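Long-range contact in GNA33 (Neisseria gonorrhoeae FA 1090, PDB 2G5D), which probably cleaves the beta-1,4 bond between N-acetylmuramic acid and N-acetylglucosamine in peptidoglycan as a lytic transglycosylase, forming a 1,6-anhydro bond in the N-acetylmuramic acid: residues W53-R66 with A85-F99. Numbering follows the deposited sequence.
Sequences WAAQDFAKSLQSFR and AFQTPIHSFQAKRFF. Unlike the reference sequence in segment 85-99: Ile90 (reference Val).
The short helical segments 58-66 and 92-99 cross at 61° with their axes 7.9 Å apart, and their first turns come closest where Phe58 meets Ser92. Ala59 N donates to Ser92 OG at 3.1 Å, 155° at the hydrogen, tying the two N-terminal turns together. Next to this bond the Phe58 side chain is a knob among Ser92, Ala95, Lys96 and Phe99. Lys96 CB makes a CH-pi contact over one face of the Phe58 ring, 3.9 Å from the centroid, while Gln56 CB covers the opposite face and Trp53 CD2 lies at the ring edge. The Lys96 chain runs on past Trp53, and a water bridges its NZ to Ala54 O. Phe99 returns the interlock, its ring wedged among Phe58, Ser61, Leu62 and Phe65. These helices pack on the beta-barrel domain: Ser61 and Phe65 touch Met371, and Phe99 touches Leu369, all on strand 365-375. Leu62, with CG opposite its backbone N (chi1 -178°), turns CD1 against Phe98 and Ala85, and CD2 against the Pro89 carbonyl and Thr88, CD2 lying 3.5 Å from Thr88 CG2. At the far end Arg66 reaches out as an extended chain to grip the C-terminal end of helix 79-86 and the bend that follows. Its NE donates to Ala85 O at 2.9 Å, approaching from above the carbonyl plane, and NH2 donates to Thr88 O, tilted from that carbonyl's plane; this second bond is unusually short and bent, so its exact geometry is doubtful. Together they probably hold the guanidinium's rotation, and Ile90 CD1 presses on one face, 3.5 Å from Arg66 CZ, with the Phe86 backbone across the opposite face. Arg66 CD makes a CH-pi contact over the face of the Phe86 ring, 3.8 Å from its centroid and almost on the normal.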
loop_
_atom_site.group_PDB
_atom_site.type_symbol
_atom_site.label_atom_id
_atom_site.label_comp_id
_atom_site.label_asym_id
_atom_site.label_seq_id
_atom_site.Cartn_x
_atom_site.Cartn_y
_atom_site.Cartn_z
ATOM N N TRP A 53 -9.261 24.043 -5.410
ATOM C CA TRP A 53 -8.018 24.428 -4.765
ATOM C C TRP A 53 -8.252 25.346 -3.558
ATOM O O TRP A 53 -7.746 25.083 -2.473
ATOM C CB TRP A 53 -7.113 25.164 -5.750
ATOM C CG TRP A 53 -5.875 25.635 -5.079
ATOM C CD1 TRP A 53 -5.607 26.895 -4.604
ATOM C CD2 TRP A 53 -4.735 24.829 -4.754
ATOM N NE1 TRP A 53 -4.346 26.913 -4.013
ATOM C CE2 TRP A 53 -3.801 25.660 -4.098
ATOM C CE3 TRP A 53 -4.400 23.484 -4.987
ATOM C CZ2 TRP A 53 -2.558 25.181 -3.653
ATOM C CZ3 TRP A 53 -3.172 23.004 -4.538
ATOM C CH2 TRP A 53 -2.266 23.855 -3.889
ATOM N N ALA A 54 -8.991 26.428 -3.773
ATOM C CA ALA A 54 -9.297 27.433 -2.731
ATOM C C ALA A 54 -9.880 26.843 -1.456
ATOM O O ALA A 54 -9.492 27.259 -0.345
ATOM C CB ALA A 54 -10.260 28.496 -3.297
ATOM N N ALA A 55 -10.799 25.879 -1.623
ATOM C CA ALA A 55 -11.569 25.272 -0.531
ATOM C C ALA A 55 -10.952 24.017 0.145
ATOM O O ALA A 55 -11.580 23.386 1.004
ATOM C CB ALA A 55 -13.009 24.997 -0.995
ATOM N N GLN A 56 -9.721 23.677 -0.216
ATOM C CA GLN A 56 -9.020 22.561 0.426
ATOM C C GLN A 56 -8.814 22.703 1.936
ATOM O O GLN A 56 -8.558 23.781 2.444
ATOM C CB GLN A 56 -7.655 22.320 -0.206
ATOM C CG GLN A 56 -7.682 21.765 -1.632
ATOM C CD GLN A 56 -8.511 20.512 -1.722
ATOM O OE1 GLN A 56 -8.141 19.478 -1.160
ATOM N NE2 GLN A 56 -9.662 20.601 -2.394
ATOM N N ASP A 57 -8.876 21.570 2.623
ATOM C CA ASP A 57 -8.406 21.484 4.001
ATOM C C ASP A 57 -6.882 21.290 3.926
ATOM O O ASP A 57 -6.348 20.168 4.074
ATOM C CB ASP A 57 -9.126 20.359 4.746
ATOM C CG ASP A 57 -8.923 20.422 6.237
ATOM O OD1 ASP A 57 -7.971 21.089 6.708
ATOM O OD2 ASP A 57 -9.725 19.809 6.940
ATOM N N PHE A 58 -6.187 22.400 3.672
ATOM C CA PHE A 58 -4.736 22.422 3.584
ATOM C C PHE A 58 -4.039 22.121 4.920
ATOM O O PHE A 58 -2.847 21.774 4.938
ATOM C CB PHE A 58 -4.231 23.774 3.039
ATOM C CG PHE A 58 -4.524 24.012 1.593
ATOM C CD1 PHE A 58 -5.507 24.930 1.223
ATOM C CD2 PHE A 58 -3.823 23.349 0.591
ATOM C CE1 PHE A 58 -5.797 25.186 -0.130
ATOM C CE2 PHE A 58 -4.123 23.591 -0.788
ATOM C CZ PHE A 58 -5.088 24.510 -1.140
ATOM N N ALA A 59 -4.744 22.267 6.050
ATOM C CA ALA A 59 -4.155 21.844 7.339
ATOM C C ALA A 59 -3.909 20.335 7.308
ATOM O O ALA A 59 -2.834 19.846 7.711
ATOM C CB ALA A 59 -5.097 22.210 8.517
ATOM N N LYS A 60 -4.906 19.605 6.808
ATOM C CA LYS A 60 -4.826 18.161 6.710
ATOM C C LYS A 60 -3.751 17.722 5.698
ATOM O O LYS A 60 -2.990 16.793 5.996
ATOM C CB LYS A 60 -6.209 17.533 6.451
ATOM C CG LYS A 60 -7.009 17.393 7.730
ATOM C CD LYS A 60 -8.410 16.821 7.533
ATOM C CE LYS A 60 -9.279 17.017 8.784
ATOM N NZ LYS A 60 -9.248 18.451 9.312
ATOM N N SER A 61 -3.640 18.407 4.543
ATOM C CA SER A 61 -2.583 18.086 3.571
ATOM C C SER A 61 -1.222 18.349 4.175
ATOM O O SER A 61 -0.278 17.587 3.937
ATOM C CB SER A 61 -2.705 18.922 2.269
ATOM O OG SER A 61 -4.011 18.841 1.736
ATOM N N LEU A 62 -1.114 19.426 4.961
ATOM C CA LEU A 62 0.166 19.735 5.652
ATOM C C LEU A 62 0.541 18.674 6.681
ATOM O O LEU A 62 1.695 18.257 6.719
ATOM C CB LEU A 62 0.213 21.156 6.240
ATOM C CG LEU A 62 1.521 21.595 6.949
ATOM C CD1 LEU A 62 2.722 21.579 6.002
ATOM C CD2 LEU A 62 1.379 22.956 7.573
ATOM N N GLN A 63 -0.416 18.235 7.510
ATOM C CA GLN A 63 -0.190 17.075 8.390
ATOM C C GLN A 63 0.366 15.882 7.603
ATOM O O GLN A 63 1.366 15.272 7.989
ATOM C CB GLN A 63 -1.485 16.655 9.088
ATOM C CG GLN A 63 -1.889 17.567 10.237
ATOM C CD GLN A 63 -3.239 17.208 10.778
ATOM O OE1 GLN A 63 -4.255 17.342 10.085
ATOM N NE2 GLN A 63 -3.275 16.753 11.997
ATOM N N SER A 64 -0.281 15.554 6.491
ATOM C CA SER A 64 0.105 14.399 5.696
ATOM C C SER A 64 1.529 14.583 5.134
ATOM O O SER A 64 2.365 13.672 5.232
ATOM C CB SER A 64 -0.940 14.190 4.599
ATOM O OG SER A 64 -0.746 12.990 3.887
ATOM N N PHE A 65 1.830 15.766 4.589
ATOM C CA PHE A 65 3.200 16.061 4.074
ATOM C C PHE A 65 4.297 15.940 5.141
ATOM O O PHE A 65 5.372 15.394 4.874
ATOM C CB PHE A 65 3.278 17.439 3.372
ATOM C CG PHE A 65 4.602 17.684 2.662
ATOM C CD1 PHE A 65 4.985 16.913 1.566
ATOM C CD2 PHE A 65 5.468 18.679 3.110
ATOM C CE1 PHE A 65 6.218 17.132 0.925
ATOM C CE2 PHE A 65 6.707 18.919 2.474
ATOM C CZ PHE A 65 7.079 18.152 1.377
ATOM N N ARG A 66 4.029 16.482 6.332
ATOM C CA ARG A 66 4.927 16.418 7.502
ATOM C C ARG A 66 5.266 14.992 7.913
ATOM O O ARG A 66 6.415 14.706 8.260
ATOM C CB ARG A 66 4.323 17.158 8.726
ATOM C CG ARG A 66 4.466 18.708 8.772
ATOM C CD ARG A 66 4.212 19.165 10.222
ATOM N NE ARG A 66 4.082 20.616 10.369
ATOM C CZ ARG A 66 3.927 21.245 11.538
ATOM N NH1 ARG A 66 3.895 20.556 12.672
ATOM N NH2 ARG A 66 3.803 22.567 11.572
ATOM N N ALA A 85 7.900 23.025 6.076
ATOM C CA ALA A 85 6.660 22.365 6.481
ATOM C C ALA A 85 6.523 22.346 8.008
ATOM O O ALA A 85 5.425 22.473 8.513
ATOM C CB ALA A 85 6.568 20.930 5.907
ATOM N N PHE A 86 7.640 22.215 8.728
ATOM C CA PHE A 86 7.609 22.160 10.193
ATOM C C PHE A 86 7.596 23.537 10.864
ATOM O O PHE A 86 7.267 23.657 12.035
ATOM C CB PHE A 86 8.720 21.239 10.740
ATOM C CG PHE A 86 8.330 19.787 10.746
ATOM C CD1 PHE A 86 8.417 19.019 9.580
ATOM C CD2 PHE A 86 7.819 19.204 11.904
ATOM C CE1 PHE A 86 8.022 17.662 9.571
ATOM C CE2 PHE A 86 7.409 17.840 11.916
ATOM C CZ PHE A 86 7.519 17.070 10.745
ATOM N N GLN A 87 7.921 24.572 10.095
ATOM C CA GLN A 87 7.787 25.954 10.539
ATOM C C GLN A 87 6.473 26.610 10.056
ATOM O O GLN A 87 6.268 27.799 10.241
ATOM C CB GLN A 87 9.030 26.753 10.113
ATOM C CG GLN A 87 10.292 26.331 10.890
ATOM C CD GLN A 87 11.593 26.900 10.328
ATOM O OE1 GLN A 87 12.656 26.752 10.950
ATOM N NE2 GLN A 87 11.524 27.540 9.148
ATOM N N THR A 88 5.592 25.809 9.450
ATOM C CA THR A 88 4.279 26.233 8.998
ATOM C C THR A 88 3.157 25.771 9.967
ATOM O O THR A 88 3.056 24.583 10.255
ATOM C CB THR A 88 4.018 25.657 7.597
ATOM O OG1 THR A 88 5.114 26.003 6.736
ATOM C CG2 THR A 88 2.696 26.169 7.022
ATOM N N PRO A 89 2.318 26.714 10.483
ATOM C CA PRO A 89 1.236 26.302 11.384
ATOM C C PRO A 89 0.268 25.296 10.755
ATOM O O PRO A 89 -0.008 25.364 9.551
ATOM C CB PRO A 89 0.487 27.628 11.676
ATOM C CG PRO A 89 1.483 28.676 11.421
ATOM C CD PRO A 89 2.312 28.172 10.264
ATOM N N ILE A 90 -0.255 24.376 11.569
ATOM C CA ILE A 90 -1.270 23.443 11.080
ATOM C C ILE A 90 -2.618 24.151 11.006
ATOM O O ILE A 90 -3.467 23.994 11.902
ATOM C CB ILE A 90 -1.365 22.129 11.934
ATOM C CG1 ILE A 90 0.020 21.487 12.078
ATOM C CG2 ILE A 90 -2.335 21.137 11.281
ATOM C CD1 ILE A 90 0.498 20.725 10.851
ATOM N N HIS A 91 -2.781 24.920 9.920
ATOM C CA HIS A 91 -3.976 25.716 9.608
ATOM C C HIS A 91 -4.007 25.919 8.115
ATOM O O HIS A 91 -2.979 26.217 7.512
ATOM C CB HIS A 91 -3.949 27.094 10.275
ATOM C CG HIS A 91 -5.280 27.795 10.270
ATOM N ND1 HIS A 91 -5.819 28.372 9.138
ATOM C CD2 HIS A 91 -6.179 28.007 11.264
ATOM C CE1 HIS A 91 -6.996 28.887 9.426
ATOM N NE2 HIS A 91 -7.238 28.689 10.713
ATOM N N SER A 92 -5.196 25.775 7.527
ATOM C CA SER A 92 -5.400 25.880 6.090
ATOM C C SER A 92 -5.003 27.195 5.445
ATOM O O SER A 92 -4.682 27.206 4.258
ATOM C CB SER A 92 -6.850 25.586 5.766
ATOM O OG SER A 92 -7.146 24.269 6.150
ATOM N N PHE A 93 -5.037 28.295 6.198
ATOM C CA PHE A 93 -4.657 29.597 5.647
ATOM C C PHE A 93 -3.167 29.629 5.324
ATOM O O PHE A 93 -2.771 29.884 4.180
ATOM C CB PHE A 93 -5.043 30.751 6.585
ATOM C CG PHE A 93 -4.690 32.112 6.043
ATOM C CD1 PHE A 93 -5.450 32.683 5.016
ATOM C CD2 PHE A 93 -3.590 32.809 6.534
ATOM C CE1 PHE A 93 -5.136 33.944 4.497
ATOM C CE2 PHE A 93 -3.264 34.071 6.018
ATOM C CZ PHE A 93 -4.046 34.639 5.007
ATOM N N GLN A 94 -2.360 29.355 6.347
ATOM C CA GLN A 94 -0.896 29.287 6.243
ATOM C C GLN A 94 -0.382 28.129 5.376
ATOM O O GLN A 94 0.586 28.286 4.598
ATOM C CB GLN A 94 -0.321 29.161 7.649
ATOM C CG GLN A 94 -0.330 30.478 8.448
ATOM C CD GLN A 94 -1.614 30.785 9.243
ATOM O OE1 GLN A 94 -1.689 31.830 9.906
ATOM N NE2 GLN A 94 -2.600 29.895 9.203
ATOM N N ALA A 95 -1.035 26.975 5.518
ATOM C CA ALA A 95 -0.706 25.766 4.781
ATOM C C ALA A 95 -0.980 25.918 3.284
ATOM O O ALA A 95 -0.220 25.427 2.474
ATOM C CB ALA A 95 -1.467 24.584 5.357
ATOM N N LYS A 96 -2.069 26.587 2.916
ATOM C CA LYS A 96 -2.291 26.944 1.504
ATOM C C LYS A 96 -1.130 27.771 0.934
ATOM O O LYS A 96 -0.629 27.488 -0.169
ATOM C CB LYS A 96 -3.571 27.744 1.335
ATOM C CG LYS A 96 -3.873 28.112 -0.120
ATOM C CD LYS A 96 -5.252 28.685 -0.231
ATOM C CE LYS A 96 -5.284 29.838 -1.178
ATOM N NZ LYS A 96 -6.359 30.775 -0.790
ATOM N N ARG A 97 -0.737 28.805 1.675
ATOM C CA ARG A 97 0.350 29.688 1.238
ATOM C C ARG A 97 1.686 29.006 1.085
ATOM O O ARG A 97 2.419 29.332 0.164
ATOM C CB ARG A 97 0.432 30.937 2.101
ATOM C CG ARG A 97 -0.620 31.875 1.670
ATOM C CD ARG A 97 -1.414 32.456 2.818
ATOM N NE ARG A 97 -0.852 33.718 3.268
ATOM C CZ ARG A 97 -1.220 34.906 2.798
ATOM N NH1 ARG A 97 -0.661 36.007 3.290
ATOM N NH2 ARG A 97 -2.155 34.989 1.851
ATOM N N PHE A 98 1.967 28.054 1.982
ATOM C CA PHE A 98 3.095 27.118 1.886
ATOM C C PHE A 98 3.112 26.300 0.566
ATOM O O PHE A 98 4.155 26.194 -0.081
ATOM C CB PHE A 98 3.075 26.178 3.095
ATOM C CG PHE A 98 4.049 25.027 3.011
ATOM C CD1 PHE A 98 5.428 25.250 3.098
ATOM C CD2 PHE A 98 3.586 23.715 2.874
ATOM C CE1 PHE A 98 6.319 24.192 3.016
ATOM C CE2 PHE A 98 4.475 22.646 2.804
ATOM C CZ PHE A 98 5.833 22.882 2.875
ATOM N N PHE A 99 1.967 25.722 0.193
ATOM C CA PHE A 99 1.896 24.902 -1.016
ATOM C C PHE A 99 1.962 25.792 -2.268
ATOM O O PHE A 99 2.477 25.377 -3.288
ATOM C CB PHE A 99 0.658 23.953 -1.033
ATOM C CG PHE A 99 0.722 22.833 -0.013
ATOM C CD1 PHE A 99 -0.173 22.783 1.067
ATOM C CD2 PHE A 99 1.713 21.829 -0.107
ATOM C CE1 PHE A 99 -0.101 21.734 2.038
ATOM C CE2 PHE A 99 1.792 20.792 0.859
ATOM C CZ PHE A 99 0.880 20.740 1.918
HETATM O O HOH W 1 -8.741 30.021 -0.153
#